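Local structure of phosphatidylinositol-specific phospholipase C (Listeria monocytogenes, 2PLC) at residues G188-V199 against Y229-F240. The protein belongs to the phosphatidylinositol-specific phospholipase C family of bacterial enzymes and has a fold of the TIM-barrel type. Numbering follows the deposited sequence.
Sequences GPSVKTKFKEIV and YAAALNNKVEQF
Helix 191-199 and helix 229-240 run roughly parallel, their axes 10.6 Å apart at closest approach and crossing at -37°, with Phe195 nearest Leu233 in the backbone register. Both are outer helices of the TIM-barrel-type fold, following the neighbouring parallel strands 180-183 and 212-216. Phe195 is the centre of the packing. Its CG is anti to the backbone N (chi1 -173°), which carries the ring across to the second helix. Lys236 bends back at chi3 and chi4 over one face of this ring. Its CE lies 3.8 Å from the Phe195 ring centroid as a CH-pi contact, and its NZ adds a cation-pi contact. Val199 CG2 sits off-centre over the opposite face. The same methyl also stands 4.0 Å from the Phe240 ring centroid, almost on the ring normal. Deeper in, the buried Ile198 and Val237 meet, CG2 to CG2 at 3.9 Å, and both touch Ile217, just after strand 212-216. Leu233 places CD1 against Lys194 CG at 3.8 Å, while its CD2 reaches Val191 CG1. Lys194 bends away at chi2, and its NZ bonds to Asp185 O and His216 O. Ser190 is the N-cap residue of helix 191-199, and its OG accepts a bond from Thr193 N. One residue before Ser190, Pro189 O accepts from Tyr229 OH at 2.6 Å, in the carbonyl plane, with a C=O...donor angle of 146°.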
# COMPACT_ATOMS: atom_id res chain seq x y z
N GLY A 188 -12.07 15.55 -4.54
CA GLY A 188 -13.51 15.66 -4.74
C GLY A 188 -14.15 15.20 -6.04
O GLY A 188 -14.93 15.96 -6.61
N PRO A 189 -13.86 13.99 -6.53
CA PRO A 189 -14.51 13.56 -7.77
C PRO A 189 -15.91 13.05 -7.46
O PRO A 189 -16.21 12.73 -6.32
CB PRO A 189 -13.61 12.41 -8.22
CG PRO A 189 -13.23 11.79 -6.92
CD PRO A 189 -12.89 12.98 -6.07
N SER A 190 -16.79 13.02 -8.46
CA SER A 190 -18.13 12.49 -8.24
C SER A 190 -17.97 10.97 -8.15
O SER A 190 -17.01 10.42 -8.68
CB SER A 190 -19.05 12.85 -9.41
OG SER A 190 -18.58 12.28 -10.61
N VAL A 191 -18.88 10.31 -7.45
CA VAL A 191 -18.81 8.87 -7.31
C VAL A 191 -18.79 8.17 -8.67
O VAL A 191 -18.00 7.25 -8.88
CB VAL A 191 -19.99 8.35 -6.45
CG1 VAL A 191 -20.04 6.84 -6.44
CG2 VAL A 191 -19.85 8.89 -5.03
N LYS A 192 -19.61 8.64 -9.61
CA LYS A 192 -19.68 8.07 -10.97
C LYS A 192 -18.34 8.18 -11.69
O LYS A 192 -17.84 7.19 -12.23
CB LYS A 192 -20.78 8.77 -11.79
CG LYS A 192 -22.04 7.92 -12.06
CD LYS A 192 -21.90 7.01 -13.32
CE LYS A 192 -23.12 6.07 -13.54
NZ LYS A 192 -22.94 5.02 -14.61
N THR A 193 -17.74 9.36 -11.67
CA THR A 193 -16.45 9.57 -12.32
C THR A 193 -15.35 8.75 -11.67
O THR A 193 -14.56 8.10 -12.36
CB THR A 193 -16.06 11.06 -12.30
OG1 THR A 193 -17.03 11.81 -13.04
CG2 THR A 193 -14.68 11.27 -12.92
N LYS A 194 -15.29 8.77 -10.34
CA LYS A 194 -14.28 8.03 -9.59
C LYS A 194 -14.37 6.53 -9.89
O LYS A 194 -13.35 5.85 -10.02
CB LYS A 194 -14.43 8.28 -8.09
CG LYS A 194 -13.40 7.59 -7.21
CD LYS A 194 -11.98 8.11 -7.44
CE LYS A 194 -11.00 7.43 -6.48
NZ LYS A 194 -9.59 7.91 -6.62
N PHE A 195 -15.60 6.02 -10.01
CA PHE A 195 -15.79 4.61 -10.30
C PHE A 195 -15.25 4.28 -11.69
O PHE A 195 -14.60 3.25 -11.88
CB PHE A 195 -17.27 4.23 -10.18
CG PHE A 195 -17.52 2.75 -10.29
CD1 PHE A 195 -16.87 1.87 -9.44
CD2 PHE A 195 -18.37 2.25 -11.26
CE1 PHE A 195 -17.06 0.49 -9.56
CE2 PHE A 195 -18.57 0.87 -11.38
CZ PHE A 195 -17.91 -0.01 -10.53
N LYS A 196 -15.51 5.16 -12.66
CA LYS A 196 -15.04 4.97 -14.02
C LYS A 196 -13.52 4.85 -14.05
O LYS A 196 -12.97 3.93 -14.66
CB LYS A 196 -15.52 6.11 -14.93
CG LYS A 196 -16.84 5.81 -15.64
CD LYS A 196 -17.50 7.06 -16.24
CE LYS A 196 -16.59 7.82 -17.20
NZ LYS A 196 -16.28 7.07 -18.47
N GLU A 197 -12.84 5.76 -13.34
CA GLU A 197 -11.38 5.77 -13.27
C GLU A 197 -10.84 4.51 -12.61
O GLU A 197 -9.77 4.02 -12.97
CB GLU A 197 -10.90 7.00 -12.51
CG GLU A 197 -11.27 8.30 -13.19
CD GLU A 197 -10.93 9.51 -12.35
OE1 GLU A 197 -11.17 9.47 -11.13
OE2 GLU A 197 -10.43 10.50 -12.92
N ILE A 198 -11.57 4.00 -11.62
CA ILE A 198 -11.15 2.78 -10.94
C ILE A 198 -11.27 1.61 -11.91
O ILE A 198 -10.30 0.89 -12.14
CB ILE A 198 -11.99 2.52 -9.66
CG1 ILE A 198 -11.68 3.59 -8.61
CG2 ILE A 198 -11.68 1.14 -9.08
CD1 ILE A 198 -12.61 3.57 -7.40
N VAL A 199 -12.44 1.47 -12.54
CA VAL A 199 -12.70 0.40 -13.51
C VAL A 199 -11.73 0.42 -14.69
O VAL A 199 -11.19 -0.62 -15.08
CB VAL A 199 -14.16 0.48 -14.03
CG1 VAL A 199 -14.37 -0.46 -15.19
CG2 VAL A 199 -15.13 0.11 -12.92
N TYR A 229 -17.42 8.15 0.90
CA TYR A 229 -16.95 7.65 -0.39
C TYR A 229 -16.80 6.13 -0.38
O TYR A 229 -17.22 5.46 -1.33
CB TYR A 229 -15.60 8.26 -0.75
CG TYR A 229 -15.66 9.54 -1.54
CD1 TYR A 229 -15.99 9.52 -2.90
CD2 TYR A 229 -15.36 10.77 -0.96
CE1 TYR A 229 -16.01 10.69 -3.66
CE2 TYR A 229 -15.39 11.95 -1.71
CZ TYR A 229 -15.71 11.90 -3.06
OH TYR A 229 -15.73 13.06 -3.81
N ALA A 230 -16.18 5.61 0.68
CA ALA A 230 -15.94 4.18 0.83
C ALA A 230 -17.23 3.39 0.90
O ALA A 230 -17.33 2.30 0.33
CB ALA A 230 -15.10 3.92 2.08
N ALA A 231 -18.22 3.94 1.59
CA ALA A 231 -19.53 3.29 1.72
C ALA A 231 -20.21 3.16 0.36
O ALA A 231 -20.95 2.21 0.11
CB ALA A 231 -20.40 4.07 2.68
N ALA A 232 -19.95 4.11 -0.53
CA ALA A 232 -20.53 4.08 -1.87
C ALA A 232 -19.73 3.22 -2.84
O ALA A 232 -20.30 2.40 -3.55
CB ALA A 232 -20.65 5.49 -2.42
N LEU A 233 -18.41 3.37 -2.79
CA LEU A 233 -17.48 2.69 -3.69
C LEU A 233 -16.99 1.27 -3.46
O LEU A 233 -16.91 0.49 -4.42
CB LEU A 233 -16.28 3.60 -3.94
CG LEU A 233 -16.60 4.86 -4.73
CD1 LEU A 233 -15.51 5.90 -4.55
CD2 LEU A 233 -16.79 4.51 -6.18
N ASN A 234 -16.61 0.93 -2.23
CA ASN A 234 -16.08 -0.40 -1.95
C ASN A 234 -16.95 -1.55 -2.45
O ASN A 234 -16.44 -2.51 -3.01
CB ASN A 234 -15.78 -0.58 -0.46
CG ASN A 234 -14.62 0.28 0.01
OD1 ASN A 234 -13.95 0.94 -0.78
ND2 ASN A 234 -14.37 0.26 1.32
N ASN A 235 -18.26 -1.43 -2.27
CA ASN A 235 -19.19 -2.45 -2.71
C ASN A 235 -19.27 -2.54 -4.24
O ASN A 235 -19.32 -3.64 -4.80
CB ASN A 235 -20.58 -2.18 -2.14
CG ASN A 235 -21.02 -3.25 -1.18
OD1 ASN A 235 -21.87 -4.08 -1.50
ND2 ASN A 235 -20.41 -3.26 0.01
N LYS A 236 -19.27 -1.38 -4.89
CA LYS A 236 -19.33 -1.33 -6.34
C LYS A 236 -18.09 -1.99 -6.92
O LYS A 236 -18.18 -2.78 -7.86
CB LYS A 236 -19.44 0.11 -6.82
CG LYS A 236 -20.77 0.76 -6.49
CD LYS A 236 -20.79 2.25 -6.83
CE LYS A 236 -20.72 2.49 -8.32
NZ LYS A 236 -21.83 1.81 -9.03
N VAL A 237 -16.94 -1.69 -6.32
CA VAL A 237 -15.67 -2.27 -6.76
C VAL A 237 -15.64 -3.77 -6.47
O VAL A 237 -15.10 -4.55 -7.26
CB VAL A 237 -14.48 -1.56 -6.08
CG1 VAL A 237 -13.17 -2.27 -6.43
CG2 VAL A 237 -14.42 -0.11 -6.53
N GLU A 238 -16.22 -4.18 -5.36
CA GLU A 238 -16.26 -5.58 -4.98
C GLU A 238 -17.04 -6.42 -6.00
O GLU A 238 -16.61 -7.52 -6.37
CB GLU A 238 -16.88 -5.74 -3.60
CG GLU A 238 -16.81 -7.15 -3.06
CD GLU A 238 -17.46 -7.29 -1.69
OE1 GLU A 238 -17.72 -6.26 -1.03
OE2 GLU A 238 -17.71 -8.44 -1.29
N GLN A 239 -18.17 -5.90 -6.46
CA GLN A 239 -19.00 -6.59 -7.45
C GLN A 239 -18.32 -6.66 -8.81
O GLN A 239 -18.48 -7.62 -9.55
CB GLN A 239 -20.34 -5.88 -7.61
CG GLN A 239 -21.28 -6.10 -6.45
CD GLN A 239 -22.50 -5.21 -6.54
OE1 GLN A 239 -22.99 -4.93 -7.64
NE2 GLN A 239 -22.98 -4.75 -5.39
N PHE A 240 -17.57 -5.61 -9.13
CA PHE A 240 -16.84 -5.52 -10.38
C PHE A 240 -15.76 -6.60 -10.42
O PHE A 240 -15.57 -7.26 -11.44
CB PHE A 240 -16.22 -4.14 -10.53
CG PHE A 240 -15.36 -3.99 -11.73
CD1 PHE A 240 -15.91 -3.99 -13.01
CD2 PHE A 240 -13.98 -3.84 -11.60
CE1 PHE A 240 -15.11 -3.84 -14.13
CE2 PHE A 240 -13.17 -3.69 -12.72
CZ PHE A 240 -13.74 -3.69 -13.99